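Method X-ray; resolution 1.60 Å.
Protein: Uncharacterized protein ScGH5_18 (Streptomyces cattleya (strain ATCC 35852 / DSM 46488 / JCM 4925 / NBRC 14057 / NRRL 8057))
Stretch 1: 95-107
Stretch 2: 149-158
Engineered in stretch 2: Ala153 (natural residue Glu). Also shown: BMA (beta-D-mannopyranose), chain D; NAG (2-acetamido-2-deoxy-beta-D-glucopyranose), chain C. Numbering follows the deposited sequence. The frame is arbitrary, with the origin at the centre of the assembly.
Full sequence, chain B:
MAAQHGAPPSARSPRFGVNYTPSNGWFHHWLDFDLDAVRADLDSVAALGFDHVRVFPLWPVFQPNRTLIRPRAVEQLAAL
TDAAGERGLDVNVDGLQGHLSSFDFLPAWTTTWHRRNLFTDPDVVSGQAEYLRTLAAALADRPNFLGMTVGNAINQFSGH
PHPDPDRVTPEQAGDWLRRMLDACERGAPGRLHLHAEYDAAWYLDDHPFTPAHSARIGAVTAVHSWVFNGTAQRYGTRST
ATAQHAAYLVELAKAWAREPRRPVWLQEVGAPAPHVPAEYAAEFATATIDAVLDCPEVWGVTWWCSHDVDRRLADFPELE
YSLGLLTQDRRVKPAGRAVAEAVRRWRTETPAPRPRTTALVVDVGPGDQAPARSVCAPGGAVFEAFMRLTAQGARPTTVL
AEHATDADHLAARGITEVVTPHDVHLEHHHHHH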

# COMPACT_ATOMS: atom_id res chain seq x y z
N GLY B 95 14.75 7.80 2.64
CA GLY B 95 14.46 6.57 1.93
C GLY B 95 13.13 5.90 2.22
O GLY B 95 12.29 5.75 1.32
N LEU B 96 12.92 5.47 3.46
CA LEU B 96 11.82 4.56 3.78
C LEU B 96 10.57 5.32 4.23
O LEU B 96 10.29 5.47 5.43
CB LEU B 96 12.28 3.58 4.85
CG LEU B 96 13.39 2.62 4.37
CD1 LEU B 96 13.95 1.84 5.54
CD2 LEU B 96 12.84 1.67 3.31
N GLN B 97 9.78 5.79 3.25
CA GLN B 97 8.41 6.29 3.47
C GLN B 97 7.46 5.26 2.87
O GLN B 97 7.23 5.26 1.66
CB GLN B 97 8.17 7.66 2.84
CG GLN B 97 8.89 8.80 3.53
CD GLN B 97 10.38 8.75 3.22
OE1 GLN B 97 11.20 8.64 4.11
NE2 GLN B 97 10.71 8.80 1.93
N GLY B 98 6.86 4.44 3.73
CA GLY B 98 6.89 4.66 5.16
C GLY B 98 5.80 5.66 5.50
O GLY B 98 4.77 5.72 4.83
N HIS B 99 6.04 6.49 6.51
CA HIS B 99 5.02 7.42 6.98
C HIS B 99 5.17 8.81 6.38
O HIS B 99 6.27 9.37 6.37
CB HIS B 99 5.06 7.54 8.50
CG HIS B 99 3.91 8.33 9.04
ND1 HIS B 99 2.67 7.77 9.21
CD2 HIS B 99 3.79 9.64 9.36
CE1 HIS B 99 1.83 8.70 9.66
NE2 HIS B 99 2.49 9.84 9.76
N LEU B 100 4.06 9.37 5.90
CA LEU B 100 4.03 10.77 5.47
C LEU B 100 2.67 11.37 5.78
O LEU B 100 1.66 10.93 5.21
CB LEU B 100 4.33 10.88 3.97
CG LEU B 100 5.78 10.72 3.51
CD1 LEU B 100 5.84 10.57 1.99
CD2 LEU B 100 6.62 11.91 3.98
N SER B 101 2.65 12.37 6.66
CA SER B 101 1.49 13.26 6.85
C SER B 101 0.20 12.49 7.15
O SER B 101 -0.86 12.79 6.60
CB SER B 101 1.30 14.16 5.62
OG SER B 101 2.51 14.79 5.25
N SER B 102 0.31 11.50 8.04
CA SER B 102 -0.75 10.65 8.62
C SER B 102 -0.99 9.37 7.84
O SER B 102 -1.70 8.49 8.33
CB SER B 102 -2.10 11.38 8.81
OG SER B 102 -2.81 11.44 7.58
N PHE B 103 -0.42 9.23 6.64
CA PHE B 103 -0.54 8.03 5.82
C PHE B 103 0.69 7.14 5.92
O PHE B 103 1.83 7.61 5.85
CB PHE B 103 -0.75 8.41 4.35
CG PHE B 103 -1.98 9.22 4.10
CD1 PHE B 103 -3.22 8.59 3.96
CD2 PHE B 103 -1.92 10.62 4.02
CE1 PHE B 103 -4.37 9.35 3.74
CE2 PHE B 103 -3.05 11.36 3.79
CZ PHE B 103 -4.28 10.73 3.66
N ASP B 104 0.44 5.83 6.03
CA ASP B 104 1.49 4.82 5.95
C ASP B 104 1.50 4.23 4.55
O ASP B 104 0.49 3.68 4.09
CB ASP B 104 1.26 3.69 6.96
CG ASP B 104 1.51 4.11 8.40
OD1 ASP B 104 2.25 5.10 8.64
OD2 ASP B 104 0.98 3.42 9.29
N PHE B 105 2.66 4.29 3.89
CA PHE B 105 2.87 3.72 2.55
C PHE B 105 3.72 2.47 2.71
O PHE B 105 4.95 2.54 2.75
CB PHE B 105 3.51 4.75 1.63
CG PHE B 105 2.62 5.94 1.37
CD1 PHE B 105 1.60 5.88 0.44
CD2 PHE B 105 2.76 7.10 2.13
CE1 PHE B 105 0.74 6.96 0.23
CE2 PHE B 105 1.92 8.18 1.92
CZ PHE B 105 0.91 8.11 0.97
N LEU B 106 3.06 1.31 2.81
CA LEU B 106 3.77 0.06 3.05
C LEU B 106 3.69 -0.85 1.84
O LEU B 106 2.60 -1.03 1.28
CB LEU B 106 3.17 -0.65 4.27
CG LEU B 106 3.33 0.07 5.62
CD1 LEU B 106 2.34 -0.47 6.65
CD2 LEU B 106 4.77 -0.03 6.13
N PRO B 107 4.81 -1.44 1.40
CA PRO B 107 4.75 -2.32 0.23
C PRO B 107 3.92 -3.56 0.52
O PRO B 107 3.87 -4.06 1.65
CB PRO B 107 6.22 -2.68 -0.02
CG PRO B 107 7.02 -1.60 0.70
CD PRO B 107 6.18 -1.26 1.90
C1 BMA D . 5.73 15.01 10.60
C2 BMA D . 6.15 14.89 9.09
C3 BMA D . 4.91 14.60 8.27
C4 BMA D . 3.73 15.59 8.69
C5 BMA D . 4.23 16.70 9.65
C6 BMA D . 3.13 17.60 10.16
O2 BMA D . 7.09 13.85 8.89
O3 BMA D . 4.54 13.20 8.36
O4 BMA D . 3.22 16.17 7.52
O5 BMA D . 4.81 16.10 10.82
O6 BMA D . 2.20 16.77 10.89
C1 NAG C . 2.76 12.55 14.26
C2 NAG C . 2.15 12.44 12.87
C3 NAG C . 3.24 12.54 11.79
C4 NAG C . 4.11 13.77 12.01
C5 NAG C . 4.64 13.74 13.44
C6 NAG C . 5.50 14.92 13.83
C7 NAG C . 0.16 11.09 12.29
C8 NAG C . -0.42 9.71 12.25
N2 NAG C . 1.42 11.18 12.74
O1 NAG C . 1.74 12.58 15.20
O3 NAG C . 2.64 12.57 10.50
O4 NAG C . 5.17 13.74 11.05
O5 NAG C . 3.54 13.74 14.35
O6 NAG C . 6.07 14.72 15.12
O7 NAG C . -0.47 12.08 11.91
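Stretch 2, residues 149-158: TVGNAINQFS

How does stretch 2 first meet stretch 1? Thr149 and Val150 do so through their carbonyls: Gly95 N donates to Thr149 O at 2.9 Å and Leu96 N to Val150 O at 2.9 Å. The chain turns a corner at Val150, whose CA-to-CB bond points away from stretch 1, yet its CG1 still lies 4.2 Å from Leu96 CD1. The two chains then run side by side in the same sense, Gly151 coming opposite Leu96 with 4.2 Å between their CA atoms. Gly151 is nearly extended (phi/psi -178/156), and a CB there would clash with Leu96 O.

What holds Asn152 in place? Both its backbone and its side chain are used. Asn152 N donates to Gln97 OE1 at 2.9 Å, while Asn152 ND2 reaches His99 O at 2.9 Å and also the mannose, BMA O2, at 2.7 Å. This amide thus ties the second stretch to both the first strand and the sugar. A water joins Leu96 O, His99 N and Asn152 O, each at 2.8 Å, bridging backbones that do not bond directly there.

What happens after Asn152? The engineered Ala153, with positive phi (52/48), makes no contact with stretch 1 and leads into the 3-10 segment. From there Ile154 sends CD1 back to Leu96 CB, 4.0 Å away, while Asn155 stays out of reach.

How do Gln156 and Phe157 complete the contact? Gln156 NE2 makes a weak hydrogen bond to Asp104 OD1 at 2.9 Å, an oxygen that also accepts from His99 ND1 at 2.8 Å. Gln156 OE1 lies over one face of the His99 ring. Phe157 presents its ring edge to Gly98 and His99, with CE2 3.7 Å from His99 N, and its CE1 packs 3.6 Å from Leu106 CD2. Ser158 is beyond reach.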

# COMPACT_ATOMS: atom_id res chain seq x y z
N THR B 149 18.74 10.21 4.53
CA THR B 149 18.11 9.96 5.82
C THR B 149 17.38 8.63 5.70
O THR B 149 16.71 8.39 4.70
CB THR B 149 17.14 11.10 6.18
OG1 THR B 149 17.88 12.32 6.31
CG2 THR B 149 16.42 10.81 7.49
N VAL B 150 17.55 7.76 6.70
CA VAL B 150 17.05 6.38 6.55
C VAL B 150 15.57 6.38 6.17
O VAL B 150 15.16 5.70 5.22
CB VAL B 150 17.31 5.57 7.83
CG1 VAL B 150 16.52 4.25 7.80
CG2 VAL B 150 18.81 5.31 7.98
N GLY B 151 14.75 7.15 6.88
CA GLY B 151 13.34 7.28 6.53
C GLY B 151 12.66 8.25 7.48
O GLY B 151 13.09 8.46 8.61
N ASN B 152 11.57 8.84 6.99
CA ASN B 152 10.91 9.92 7.72
C ASN B 152 10.19 9.36 8.94
O ASN B 152 9.10 8.78 8.83
CB ASN B 152 9.92 10.66 6.83
CG ASN B 152 9.10 11.66 7.60
OD1 ASN B 152 9.66 12.45 8.35
ND2 ASN B 152 7.77 11.60 7.48
N ALA B 153 10.79 9.53 10.12
CA ALA B 153 10.17 9.12 11.38
C ALA B 153 9.72 7.66 11.31
O ALA B 153 8.59 7.32 11.67
CB ALA B 153 8.99 10.04 11.75
N ILE B 154 10.63 6.80 10.84
CA ILE B 154 10.32 5.37 10.74
C ILE B 154 10.00 4.80 12.11
O ILE B 154 9.26 3.81 12.21
CB ILE B 154 11.48 4.60 10.06
CG1 ILE B 154 11.00 3.22 9.59
CG2 ILE B 154 12.67 4.46 10.99
CD1 ILE B 154 10.22 3.27 8.30
N ASN B 155 10.52 5.41 13.18
CA ASN B 155 10.21 4.96 14.54
C ASN B 155 8.71 4.95 14.83
O ASN B 155 8.30 4.29 15.79
CB ASN B 155 10.93 5.81 15.59
CG ASN B 155 10.48 7.29 15.63
OD1 ASN B 155 10.31 7.94 14.60
ND2 ASN B 155 10.32 7.81 16.83
N GLN B 156 7.89 5.67 14.07
CA GLN B 156 6.46 5.65 14.37
C GLN B 156 5.82 4.30 14.08
O GLN B 156 4.70 4.07 14.53
CB GLN B 156 5.73 6.78 13.62
CG GLN B 156 5.57 6.55 12.11
CD GLN B 156 4.22 6.01 11.72
OE1 GLN B 156 3.19 6.46 12.20
NE2 GLN B 156 4.22 5.03 10.82
N PHE B 157 6.50 3.40 13.37
CA PHE B 157 5.98 2.05 13.18
C PHE B 157 6.27 1.12 14.35
O PHE B 157 5.79 -0.02 14.34
CB PHE B 157 6.56 1.43 11.90
CG PHE B 157 6.04 2.05 10.63
CD1 PHE B 157 4.79 1.69 10.13
CD2 PHE B 157 6.81 2.97 9.92
CE1 PHE B 157 4.31 2.24 8.95
CE2 PHE B 157 6.34 3.54 8.75
CZ PHE B 157 5.08 3.17 8.26
N SER B 158 7.05 1.57 15.34
CA SER B 158 7.71 0.65 16.26
C SER B 158 6.97 0.44 17.57
O SER B 158 7.37 -0.44 18.35
CB SER B 158 9.15 1.13 16.54
OG SER B 158 9.21 2.23 17.42
O HOH W 1 8.66 6.32 7.51